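Local coordinates for protein cellulose synthase 1 (Gluconacetobacter xylinus, PDB 4I86) that carries a PilZ domain, a compact regulatory beta-barrel module that, as in its family, probably binds cyclic di-GMP, at residues A[13-18]-A[30-35]; A[17-22]-A[58-63]; A[41-46]-A[82-87]; A[45-50]-A[75-80]. All coordinates share one frame; numbering follows the deposited sequence.

Contact 1: A[13-18]-A[30-35]; sequences PATIPV and TGVTED
At the open end of the beta hairpin of strands 17-22 and 28-36, the side chain of Thr33 takes over the bridging that the backbone of 13-18 interrupts. Its OG1 sits between the backbone N and the carbonyl carbon (chi1 63°), and from there gives its proton to Ala14 O at 2.6 Å while accepting Ile16 N at 2.9 Å. One hydroxyl thus clamps the chain on both sides of Thr15. The OG1 donor stands well above the Ala14 carbonyl plane. Thr33 N completes the grip by bonding to Ile16 O at 2.9 Å.

Regular antiparallel pairing resumes at Val18 and Gly31, joined by Val18 N to Gly31 O (3.0 Å) and Gly31 N to Val18 O. At the other end Ala14 N reaches Glu34 O at 3.0 Å, beside a one-residue slip in register between the Pro13-Asp35 and Pro17-Val32 pairs. Glu34 and Asp35 both face Ala42 in a classic beta bulge, and Asp35 opens the D-x-S-x-x-G signature of PilZ domains.

Towards the interior, Val18 CG1 presses on Thr33 CG2 at 3.4 Å, tighter than usual for two methyls, the side chains crossing at about a right angle. Ile16 CG1 packs against Thr33 OG1, and its side chain also touches Leu100 and Leu104 of helix 91-105. On the Pro17-Val32 face, Thr15 CG2 lies 4.0 Å from Val32 CB.

Contact 2: A[17-22]-A[58-63]; sequences PVEVAN and YIRTVL
Glu19 and Arg60 pair across strands 17-22 and 55-63, antiparallel neighbours in the curled sheet of the PilZ beta-barrel; the short segments run 159° apart. Backbone bonding is regular: Glu19 N to Arg60 O and Arg60 N to Glu19 O (2.8 Å) make one hydrogen-bonded pair, and Ala21 with Tyr58 makes the next, closed by Tyr58 N to Ala21 O at 2.8 Å. At the Pro17 end a side chain contributes instead. Thr61 OG1, anti to its own backbone N (chi1 -173°), donates a short 2.5 Å bond to Pro17 O, nearly along the C=O axis.

Apolar contacts occupy the face that carries Val18, Val20 and Ile59. Ile59 sits directly across from Val20, its CG1 4.2 Å from Val20 CG2, and diagonally from Val18, whose CB its CG2 meets. Val18 CG1 rests 3.7 Å from Thr61 CB. The same layer continues inward, where Val20 and Ile59 both pack on Phe84.

The charged pair lies on the other face. The Glu19 and Arg60 side chains lie side by side, pointing the same way, with carboxylate and guanidinium nearly coplanar. Arg60 NE forms a second salt bridge, to Glu67 OE2 of strand 66-77, so the guanidinium links acidic groups on the strands flanking its own. Towards Glu19, NH1 makes a nearly straight 2.9 Å bond to the syn lone pair of OE1, which lies in the guanidinium plane.

Contact 3: A[41-46]-A[82-87]; sequences AAVKMS and GIFIWT
The sulfur of Met45 lies at the edge of the Phe84 ring, in its plane, a Met-aromatic contact: SD is 3.5 Å from Phe84 CZ and 90° off the ring normal as seen from the centroid. The two side chains meet tip to tip inside the PilZ beta-barrel, where strands 40-44 and 82-86 run antiparallel. Met45 puts CG between its backbone N and carbonyl carbon (chi1 61°), and CG passes 3.7 Å from Gly82 N.

Four backbone bonds fasten the strands. Ala41 and Phe84 exchange two, and Val43 and Gly82 another two, with Gly82 N to Val43 O the shortest at 2.7 Å. Ala41 N approaches Phe84 O from above the carbonyl plane, whereas Phe84 N meets Ala41 O within it.

On the interior face Val43 CG2 crosses the Phe84 side chain obliquely, 3.7 Å from CE2. Phe84 is further packed by Val20, Val57, Ile59 and Ile74 of three other strands. The opposite face joins Ala42 CB to Ile83 CD1 at 3.8 Å. Back on the face of Phe84, Trp86, whose NE1 is held by Ser37 O, brings the benzene part of its indole to Ala41: CZ2 and CH2 both lie 3.9 Å from Ala41 CB.

Contact 4: A[45-50]-A[75-80]; sequences MSWPAK and IRAGNG
Trp47 CB rests 3.8 Å from Ala77 CB, the apolar touch between the loop after strand 40-44 and the end of strand 66-77. Nearby, the backbones draw together at Met45 and Gly80: Met45 N makes a weak, bent hydrogen bond to Gly80 O at 3.4 Å. Between these two points Ser46 OG and Asn79 ND2 come only to 3.6 Å, a loose approach at the surface.

The next shell sets these positions. Trp47 CG is anti to the backbone N (chi1 -164°), and the side chain lies against Val29 and Ile74, with Pro48 CD 3.6 Å above one face of the indole, towards its rim. Residues 78-81 form the connection of the hairpin that joins strands 66-77 and 82-86 in this PilZ barrel. Asn79 and Gly80 both take positive phi values there, bringing the chain round. Further back, Ile75 and Arg76 both face Ile83, a classic beta bulge, and Gly78 N sits 3.3 Å above the Arg76 guanidinium plane, offset towards its rim.

With one weak backbone bond, one methyl-to-methylene contact and no salt bridge, the two segments are joined lightly; Met45, like Trp47, also packs on Val29 and Ile74, so apolar packing with neighbouring strands probably does more to hold them than this contact does.

In the fold
Contact 3 is the buried one, near the centre of the chain; contact 2 is partly buried, and contacts 1 and 4 lie at the surface. Strand 17-22 serves contacts 1 and 2, pairing with strand 28-36 on one side and strand 55-63 on the other. Strand 28-36 also borders 40-44, tying contact 1 to contact 3, while contacts 3 and 4 share Met45 and Ser46. Inside the barrel, Val20 and Ile59 of contact 2 meet Phe84 of contact 3, and Trp47 of contact 4 reaches Val20. Aromatic and sulfur packing marks the centre, an ion pair the outer face of contact 2, and a bridging hydroxyl the irregular edge of contact 1.

Contact 1: A[13-18]-A[30-35]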
loop_
_atom_site.group_PDB
_atom_site.type_symbol
_atom_site.label_atom_id
_atom_site.label_comp_id
_atom_site.label_asym_id
_atom_site.label_seq_id
_atom_site.Cartn_x
_atom_site.Cartn_y
_atom_site.Cartn_z
ATOM N N PRO A 13 -3.085 -1.481 -12.578
ATOM C CA PRO A 13 -1.625 -1.426 -12.751
ATOM C C PRO A 13 -1.145 0.018 -12.854
ATOM O O PRO A 13 -1.652 0.787 -13.677
ATOM C CB PRO A 13 -1.393 -2.153 -14.085
ATOM C CG PRO A 13 -2.777 -2.379 -14.690
ATOM C CD PRO A 13 -3.726 -2.397 -13.543
ATOM N N ALA A 14 -0.178 0.381 -12.024
ATOM C CA ALA A 14 0.311 1.752 -11.983
ATOM C C ALA A 14 1.660 1.802 -11.296
ATOM O O ALA A 14 1.945 1.014 -10.397
ATOM C CB ALA A 14 -0.677 2.653 -11.265
ATOM N N THR A 15 2.487 2.745 -11.729
ATOM C CA THR A 15 3.822 2.887 -11.195
ATOM C C THR A 15 3.941 4.235 -10.498
ATOM O O THR A 15 4.026 5.282 -11.153
ATOM C CB THR A 15 4.880 2.806 -12.317
ATOM O OG1 THR A 15 4.810 1.520 -12.945
ATOM C CG2 THR A 15 6.286 3.013 -11.743
ATOM N N ILE A 16 3.940 4.212 -9.167
ATOM C CA ILE A 16 4.092 5.438 -8.394
ATOM C C ILE A 16 4.987 5.224 -7.198
ATOM O O ILE A 16 4.914 4.183 -6.533
ATOM C CB ILE A 16 2.723 6.061 -7.984
ATOM C CG1 ILE A 16 1.995 5.211 -6.949
ATOM C CG2 ILE A 16 1.838 6.262 -9.210
ATOM C CD1 ILE A 16 0.759 5.887 -6.406
ATOM N N PRO A 17 5.861 6.205 -6.928
ATOM C CA PRO A 17 6.776 6.116 -5.793
ATOM C C PRO A 17 5.986 5.998 -4.488
ATOM O O PRO A 17 4.963 6.672 -4.300
ATOM C CB PRO A 17 7.522 7.464 -5.829
ATOM C CG PRO A 17 7.333 7.963 -7.225
ATOM C CD PRO A 17 5.989 7.480 -7.654
ATOM N N VAL A 18 6.475 5.161 -3.585
ATOM C CA VAL A 18 5.871 5.042 -2.272
ATOM C C VAL A 18 6.961 4.859 -1.238
ATOM O O VAL A 18 8.062 4.401 -1.560
ATOM C CB VAL A 18 4.893 3.847 -2.214
ATOM C CG1 VAL A 18 3.746 4.041 -3.195
ATOM C CG2 VAL A 18 5.629 2.547 -2.515
ATOM N N THR A 30 11.766 2.403 0.493
ATOM C CA THR A 30 11.168 3.124 -0.618
ATOM C C THR A 30 10.975 2.129 -1.762
ATOM O O THR A 30 11.600 1.071 -1.761
ATOM C CB THR A 30 12.090 4.298 -1.036
ATOM O OG1 THR A 30 12.261 5.178 0.088
ATOM C CG2 THR A 30 11.492 5.084 -2.183
ATOM N N GLY A 31 10.110 2.458 -2.722
ATOM C CA GLY A 31 9.795 1.558 -3.824
ATOM C C GLY A 31 8.865 2.208 -4.826
ATOM O O GLY A 31 8.585 3.402 -4.712
ATOM N N VAL A 32 8.412 1.449 -5.831
ATOM C CA VAL A 32 7.347 1.918 -6.706
ATOM C C VAL A 32 6.240 0.881 -6.761
ATOM O O VAL A 32 6.487 -0.319 -6.606
ATOM C CB VAL A 32 7.822 2.236 -8.158
ATOM C CG1 VAL A 32 8.743 3.448 -8.182
ATOM C CG2 VAL A 32 8.492 1.019 -8.787
ATOM N N THR A 33 5.020 1.340 -6.998
ATOM C CA THR A 33 3.890 0.427 -7.043
ATOM C C THR A 33 3.908 -0.380 -8.336
ATOM O O THR A 33 4.513 0.033 -9.328
ATOM C CB THR A 33 2.563 1.177 -6.938
ATOM O OG1 THR A 33 2.419 2.050 -8.073
ATOM C CG2 THR A 33 2.529 1.984 -5.643
ATOM N N GLU A 34 3.226 -1.522 -8.319
ATOM C CA GLU A 34 3.015 -2.307 -9.531
ATOM C C GLU A 34 1.527 -2.303 -9.871
ATOM O O GLU A 34 1.125 -2.067 -11.013
ATOM C CB GLU A 34 3.521 -3.734 -9.323
ATOM C CG GLU A 34 5.028 -3.817 -9.114
ATOM C CD GLU A 34 5.477 -5.197 -8.687
ATOM O OE1 GLU A 34 4.675 -6.144 -8.828
ATOM O OE2 GLU A 34 6.621 -5.332 -8.201
ATOM N N ASP A 35 0.704 -2.547 -8.859
ATOM C CA ASP A 35 -0.731 -2.424 -9.032
ATOM C C ASP A 35 -1.355 -1.996 -7.718
ATOM O O ASP A 35 -0.773 -2.195 -6.647
ATOM C CB ASP A 35 -1.333 -3.749 -9.468
ATOM C CG ASP A 35 -1.308 -4.778 -8.359
ATOM O OD1 ASP A 35 -0.369 -5.592 -8.348
ATOM O OD2 ASP A 35 -2.211 -4.762 -7.488
HETATM O O HOH W 1 5.521 -0.456 -11.762
#

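Contact 2: A[17-22]-A[58-63]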
loop_
_atom_site.group_PDB
_atom_site.type_symbol
_atom_site.label_atom_id
_atom_site.label_comp_id
_atom_site.label_asym_id
_atom_site.label_seq_id
_atom_site.Cartn_x
_atom_site.Cartn_y
_atom_site.Cartn_z
ATOM N N PRO A 17 5.861 6.205 -6.928
ATOM C CA PRO A 17 6.776 6.116 -5.793
ATOM C C PRO A 17 5.986 5.998 -4.488
ATOM O O PRO A 17 4.963 6.672 -4.300
ATOM C CB PRO A 17 7.522 7.464 -5.829
ATOM C CG PRO A 17 7.333 7.963 -7.225
ATOM C CD PRO A 17 5.989 7.480 -7.654
ATOM N N VAL A 18 6.475 5.161 -3.585
ATOM C CA VAL A 18 5.871 5.042 -2.272
ATOM C C VAL A 18 6.961 4.859 -1.238
ATOM O O VAL A 18 8.062 4.401 -1.560
ATOM C CB VAL A 18 4.893 3.847 -2.214
ATOM C CG1 VAL A 18 3.746 4.041 -3.195
ATOM C CG2 VAL A 18 5.629 2.547 -2.515
ATOM N N GLU A 19 6.658 5.216 0.007
ATOM C CA GLU A 19 7.547 4.919 1.120
ATOM C C GLU A 19 6.768 4.054 2.097
ATOM O O GLU A 19 5.564 4.258 2.289
ATOM C CB GLU A 19 8.020 6.209 1.799
ATOM C CG GLU A 19 8.523 7.263 0.821
ATOM C CD GLU A 19 8.088 8.668 1.203
ATOM O OE1 GLU A 19 7.091 8.804 1.955
ATOM O OE2 GLU A 19 8.743 9.646 0.762
ATOM N N VAL A 20 7.450 3.104 2.722
ATOM C CA VAL A 20 6.790 2.179 3.634
ATOM C C VAL A 20 7.576 2.051 4.926
ATOM O O VAL A 20 8.777 1.791 4.906
ATOM C CB VAL A 20 6.683 0.774 3.029
ATOM C CG1 VAL A 20 5.840 -0.116 3.941
ATOM C CG2 VAL A 20 6.112 0.847 1.617
ATOM N N ALA A 21 6.887 2.231 6.046
ATOM C CA ALA A 21 7.478 2.061 7.357
ATOM C C ALA A 21 6.660 1.048 8.145
ATOM O O ALA A 21 5.427 1.058 8.047
ATOM C CB ALA A 21 7.474 3.382 8.083
ATOM N N ASN A 22 7.306 0.196 8.948
ATOM C CA ASN A 22 6.536 -0.622 9.905
ATOM C C ASN A 22 6.049 0.245 11.071
ATOM O O ASN A 22 6.418 1.409 11.166
ATOM C CB ASN A 22 7.276 -1.891 10.368
ATOM C CG ASN A 22 8.622 -1.594 11.019
ATOM O OD1 ASN A 22 8.983 -0.433 11.237
ATOM N ND2 ASN A 22 9.367 -2.657 11.353
ATOM N N TYR A 58 2.706 1.637 7.464
ATOM C CA TYR A 58 2.086 2.804 6.875
ATOM C C TYR A 58 2.698 2.956 5.505
ATOM O O TYR A 58 3.913 2.789 5.347
ATOM C CB TYR A 58 2.323 4.065 7.732
ATOM C CG TYR A 58 1.708 3.983 9.113
ATOM C CD1 TYR A 58 0.333 4.041 9.277
ATOM C CD2 TYR A 58 2.497 3.843 10.251
ATOM C CE1 TYR A 58 -0.246 3.963 10.532
ATOM C CE2 TYR A 58 1.916 3.765 11.526
ATOM C CZ TYR A 58 0.548 3.829 11.649
ATOM O OH TYR A 58 -0.049 3.757 12.889
ATOM N N ILE A 59 1.855 3.238 4.513
ATOM C CA ILE A 59 2.315 3.490 3.160
ATOM C C ILE A 59 2.055 4.956 2.822
ATOM O O ILE A 59 0.962 5.472 3.052
ATOM C CB ILE A 59 1.605 2.573 2.142
ATOM C CG1 ILE A 59 1.956 1.108 2.422
ATOM C CG2 ILE A 59 1.976 2.945 0.722
ATOM C CD1 ILE A 59 1.389 0.157 1.422
ATOM N N ARG A 60 3.081 5.638 2.325
ATOM C CA ARG A 60 2.940 7.042 1.974
ATOM C C ARG A 60 3.261 7.242 0.501
ATOM O O ARG A 60 4.182 6.629 -0.040
ATOM C CB ARG A 60 3.850 7.904 2.843
ATOM C CG ARG A 60 3.847 9.380 2.466
ATOM C CD ARG A 60 4.650 10.208 3.439
ATOM N NE ARG A 60 4.526 11.630 3.124
ATOM C CZ ARG A 60 5.360 12.290 2.325
ATOM N NH1 ARG A 60 6.382 11.653 1.766
ATOM N NH2 ARG A 60 5.167 13.583 2.083
ATOM N N THR A 61 2.497 8.101 -0.152
ATOM C CA THR A 61 2.769 8.423 -1.542
ATOM C C THR A 61 2.084 9.731 -1.855
ATOM O O THR A 61 1.419 10.317 -0.985
ATOM C CB THR A 61 2.253 7.300 -2.489
ATOM O OG1 THR A 61 2.672 7.565 -3.834
ATOM C CG2 THR A 61 0.713 7.184 -2.426
ATOM N N VAL A 62 2.247 10.183 -3.092
ATOM C CA VAL A 62 1.608 11.412 -3.554
ATOM C C VAL A 62 0.865 11.160 -4.870
ATOM O O VAL A 62 1.313 10.396 -5.731
ATOM C CB VAL A 62 2.649 12.562 -3.692
ATOM C CG1 VAL A 62 2.018 13.818 -4.319
ATOM C CG2 VAL A 62 3.264 12.889 -2.323
ATOM N N LEU A 63 -0.291 11.783 -5.014
ATOM C CA LEU A 63 -1.069 11.633 -6.224
ATOM C C LEU A 63 -1.806 12.930 -6.425
ATOM O O LEU A 63 -2.410 13.441 -5.486
ATOM C CB LEU A 63 -2.071 10.495 -6.066
ATOM C CG LEU A 63 -2.850 10.151 -7.338
ATOM C CD1 LEU A 63 -1.925 9.515 -8.351
ATOM C CD2 LEU A 63 -4.009 9.219 -7.013
#

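Contact 3: A[41-46]-A[82-87]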
loop_
_atom_site.group_PDB
_atom_site.type_symbol
_atom_site.label_atom_id
_atom_site.label_comp_id
_atom_site.label_asym_id
_atom_site.label_seq_id
_atom_site.Cartn_x
_atom_site.Cartn_y
_atom_site.Cartn_z
ATOM N N ALA A 41 -2.123 -3.433 -2.263
ATOM C CA ALA A 41 -1.091 -2.957 -3.180
ATOM C C ALA A 41 -0.060 -4.031 -3.480
ATOM O O ALA A 41 0.212 -4.891 -2.649
ATOM C CB ALA A 41 -0.403 -1.728 -2.598
ATOM N N ALA A 42 0.516 -3.976 -4.674
ATOM C CA ALA A 42 1.730 -4.740 -4.958
ATOM C C ALA A 42 2.823 -3.734 -5.261
ATOM O O ALA A 42 2.648 -2.864 -6.114
ATOM C CB ALA A 42 1.525 -5.694 -6.142
ATOM N N VAL A 43 3.946 -3.847 -4.557
ATOM C CA VAL A 43 5.006 -2.844 -4.678
ATOM C C VAL A 43 6.378 -3.432 -5.022
ATOM O O VAL A 43 6.814 -4.423 -4.420
ATOM C CB VAL A 43 5.162 -2.034 -3.375
ATOM C CG1 VAL A 43 6.168 -0.884 -3.570
ATOM C CG2 VAL A 43 3.801 -1.502 -2.893
ATOM N N LYS A 44 7.067 -2.816 -5.983
ATOM C CA LYS A 44 8.462 -3.186 -6.239
ATOM C C LYS A 44 9.331 -2.608 -5.127
ATOM O O LYS A 44 9.504 -1.388 -5.017
ATOM C CB LYS A 44 8.941 -2.689 -7.601
ATOM C CG LYS A 44 10.296 -3.270 -8.029
ATOM C CD LYS A 44 10.696 -2.756 -9.419
ATOM C CE LYS A 44 12.210 -2.747 -9.607
ATOM N NZ LYS A 44 12.606 -2.034 -10.864
ATOM N N MET A 45 9.869 -3.485 -4.289
ATOM C CA MET A 45 10.568 -3.043 -3.097
ATOM C C MET A 45 11.313 -4.203 -2.456
ATOM O O MET A 45 11.028 -5.365 -2.753
ATOM C CB MET A 45 9.563 -2.468 -2.091
ATOM C CG MET A 45 8.514 -3.472 -1.631
ATOM S SD MET A 45 7.575 -2.896 -0.201
ATOM C CE MET A 45 8.328 -3.841 1.120
ATOM N N SER A 46 12.248 -3.886 -1.565
ATOM C CA SER A 46 12.991 -4.908 -0.836
ATOM C C SER A 46 12.847 -4.735 0.673
ATOM O O SER A 46 13.374 -3.781 1.251
ATOM C CB SER A 46 14.470 -4.898 -1.244
ATOM O OG SER A 46 14.607 -4.991 -2.660
ATOM N N GLY A 82 6.741 -6.515 -2.648
ATOM C CA GLY A 82 6.026 -6.534 -1.383
ATOM C C GLY A 82 4.528 -6.513 -1.663
ATOM O O GLY A 82 4.062 -5.732 -2.504
ATOM N N ILE A 83 3.775 -7.381 -0.986
ATOM C CA ILE A 83 2.319 -7.431 -1.162
ATOM C C ILE A 83 1.619 -6.951 0.099
ATOM O O ILE A 83 1.927 -7.407 1.209
ATOM C CB ILE A 83 1.794 -8.850 -1.492
ATOM C CG1 ILE A 83 2.543 -9.450 -2.691
ATOM C CG2 ILE A 83 0.267 -8.813 -1.711
ATOM C CD1 ILE A 83 2.413 -8.655 -3.982
ATOM N N PHE A 84 0.649 -6.055 -0.072
ATOM C CA PHE A 84 -0.028 -5.462 1.082
ATOM C C PHE A 84 -1.545 -5.577 0.969
ATOM O O PHE A 84 -2.089 -5.680 -0.124
ATOM C CB PHE A 84 0.338 -3.975 1.202
ATOM C CG PHE A 84 1.821 -3.710 1.300
ATOM C CD1 PHE A 84 2.409 -3.440 2.522
ATOM C CD2 PHE A 84 2.621 -3.723 0.163
ATOM C CE1 PHE A 84 3.770 -3.197 2.618
ATOM C CE2 PHE A 84 3.986 -3.478 0.256
ATOM C CZ PHE A 84 4.555 -3.217 1.483
ATOM N N ILE A 85 -2.210 -5.561 2.121
ATOM C CA ILE A 85 -3.645 -5.340 2.181
ATOM C C ILE A 85 -3.911 -4.077 2.998
ATOM O O ILE A 85 -3.283 -3.866 4.028
ATOM C CB ILE A 85 -4.385 -6.534 2.831
ATOM C CG1 ILE A 85 -3.787 -6.841 4.207
ATOM C CG2 ILE A 85 -4.319 -7.758 1.927
ATOM C CD1 ILE A 85 -4.552 -7.900 4.985
ATOM N N TRP A 86 -4.820 -3.230 2.531
ATOM C CA TRP A 86 -5.181 -2.024 3.276
ATOM C C TRP A 86 -5.821 -2.384 4.601
ATOM O O TRP A 86 -6.503 -3.397 4.708
ATOM C CB TRP A 86 -6.161 -1.176 2.468
ATOM C CG TRP A 86 -5.667 -0.843 1.086
ATOM C CD1 TRP A 86 -6.280 -1.127 -0.097
ATOM C CD2 TRP A 86 -4.440 -0.187 0.759
ATOM N NE1 TRP A 86 -5.519 -0.670 -1.147
ATOM C CE2 TRP A 86 -4.382 -0.088 -0.644
ATOM C CE3 TRP A 86 -3.389 0.343 1.522
ATOM C CZ2 TRP A 86 -3.319 0.522 -1.299
ATOM C CZ3 TRP A 86 -2.338 0.941 0.872
ATOM C CH2 TRP A 86 -2.304 1.024 -0.529
ATOM N N THR A 87 -5.592 -1.530 5.598
ATOM C CA THR A 87 -6.260 -1.566 6.892
ATOM C C THR A 87 -7.207 -0.365 6.941
ATOM O O THR A 87 -6.766 0.777 6.845
ATOM C CB THR A 87 -5.235 -1.372 8.034
ATOM O OG1 THR A 87 -4.324 -2.481 8.069
ATOM C CG2 THR A 87 -5.938 -1.270 9.364
#

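Contact 4: A[45-50]-A[75-80]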
loop_
_atom_site.group_PDB
_atom_site.type_symbol
_atom_site.label_atom_id
_atom_site.label_comp_id
_atom_site.label_asym_id
_atom_site.label_seq_id
_atom_site.Cartn_x
_atom_site.Cartn_y
_atom_site.Cartn_z
ATOM N N MET A 45 9.869 -3.485 -4.289
ATOM C CA MET A 45 10.568 -3.043 -3.097
ATOM C C MET A 45 11.313 -4.203 -2.456
ATOM O O MET A 45 11.028 -5.365 -2.753
ATOM C CB MET A 45 9.563 -2.468 -2.091
ATOM C CG MET A 45 8.514 -3.472 -1.631
ATOM S SD MET A 45 7.575 -2.896 -0.201
ATOM C CE MET A 45 8.328 -3.841 1.120
ATOM N N SER A 46 12.248 -3.886 -1.565
ATOM C CA SER A 46 12.991 -4.908 -0.836
ATOM C C SER A 46 12.847 -4.735 0.673
ATOM O O SER A 46 13.374 -3.781 1.251
ATOM C CB SER A 46 14.470 -4.898 -1.244
ATOM O OG SER A 46 14.607 -4.991 -2.660
ATOM N N TRP A 47 12.128 -5.667 1.297
ATOM C CA TRP A 47 11.891 -5.677 2.743
ATOM C C TRP A 47 13.035 -6.400 3.465
ATOM O O TRP A 47 13.326 -7.562 3.162
ATOM C CB TRP A 47 10.547 -6.362 3.032
ATOM C CG TRP A 47 9.968 -6.138 4.409
ATOM C CD1 TRP A 47 9.838 -7.065 5.403
ATOM C CD2 TRP A 47 9.419 -4.913 4.929
ATOM N NE1 TRP A 47 9.255 -6.492 6.512
ATOM C CE2 TRP A 47 8.983 -5.176 6.245
ATOM C CE3 TRP A 47 9.253 -3.624 4.407
ATOM C CZ2 TRP A 47 8.392 -4.195 7.048
ATOM C CZ3 TRP A 47 8.671 -2.651 5.206
ATOM C CH2 TRP A 47 8.245 -2.943 6.508
ATOM N N PRO A 48 13.678 -5.716 4.431
ATOM C CA PRO A 48 14.916 -6.183 5.078
ATOM C C PRO A 48 14.707 -7.086 6.291
ATOM O O PRO A 48 15.473 -7.000 7.249
ATOM C CB PRO A 48 15.560 -4.879 5.550
ATOM C CG PRO A 48 14.371 -4.030 5.913
ATOM C CD PRO A 48 13.309 -4.358 4.877
ATOM N N ALA A 49 13.686 -7.928 6.264
ATOM C CA ALA A 49 13.495 -8.893 7.332
ATOM C C ALA A 49 12.598 -10.006 6.838
ATOM O O ALA A 49 11.939 -9.869 5.807
ATOM C CB ALA A 49 12.897 -8.222 8.560
ATOM N N LYS A 50 12.590 -11.117 7.565
ATOM C CA LYS A 50 11.684 -12.200 7.237
ATOM C C LYS A 50 10.351 -11.951 7.906
ATOM O O LYS A 50 10.286 -11.607 9.088
ATOM C CB LYS A 50 12.256 -13.563 7.632
ATOM C CG LYS A 50 13.109 -14.175 6.534
ATOM C CD LYS A 50 12.379 -14.074 5.196
ATOM C CE LYS A 50 13.099 -14.839 4.093
ATOM N NZ LYS A 50 12.353 -14.761 2.802
ATOM N N ILE A 75 1.942 -8.605 3.785
ATOM C CA ILE A 75 1.573 -10.006 3.962
ATOM C C ILE A 75 2.575 -10.959 3.308
ATOM O O ILE A 75 2.688 -12.116 3.708
ATOM C CB ILE A 75 0.125 -10.299 3.460
ATOM C CG1 ILE A 75 -0.030 -9.945 1.981
ATOM C CG2 ILE A 75 -0.909 -9.541 4.310
ATOM C CD1 ILE A 75 -1.289 -10.535 1.328
ATOM N N ARG A 76 3.294 -10.472 2.301
ATOM C CA ARG A 76 4.371 -11.246 1.687
ATOM C C ARG A 76 5.482 -10.331 1.200
ATOM O O ARG A 76 5.231 -9.189 0.806
ATOM C CB ARG A 76 3.854 -12.079 0.509
ATOM C CG ARG A 76 4.812 -13.179 0.062
ATOM C CD ARG A 76 4.702 -13.437 -1.436
ATOM N NE ARG A 76 5.418 -12.430 -2.223
ATOM C CZ ARG A 76 6.431 -12.696 -3.047
ATOM N NH1 ARG A 76 6.849 -13.948 -3.210
ATOM N NH2 ARG A 76 7.021 -11.710 -3.714
ATOM N N ALA A 77 6.710 -10.847 1.221
ATOM C CA ALA A 77 7.872 -10.133 0.701
ATOM C C ALA A 77 8.807 -11.109 -0.015
ATOM O O ALA A 77 9.271 -12.079 0.583
ATOM C CB ALA A 77 8.607 -9.425 1.838
ATOM N N GLY A 78 9.078 -10.857 -1.293
ATOM C CA GLY A 78 9.884 -11.775 -2.078
ATOM C C GLY A 78 10.989 -11.131 -2.893
ATOM O O GLY A 78 11.268 -11.564 -4.015
ATOM N N ASN A 79 11.636 -10.119 -2.316
ATOM C CA ASN A 79 12.644 -9.307 -3.010
ATOM C C ASN A 79 12.171 -8.868 -4.395
ATOM O O ASN A 79 11.814 -9.694 -5.248
ATOM C CB ASN A 79 14.004 -10.020 -3.087
ATOM C CG ASN A 79 15.084 -9.159 -3.730
ATOM O OD1 ASN A 79 15.262 -9.177 -4.952
ATOM N ND2 ASN A 79 15.819 -8.407 -2.906
ATOM N N GLY A 80 12.168 -7.557 -4.611
ATOM C CA GLY A 80 11.585 -6.985 -5.806
ATOM C C GLY A 80 10.088 -6.817 -5.629
ATOM O O GLY A 80 9.452 -6.098 -6.397
#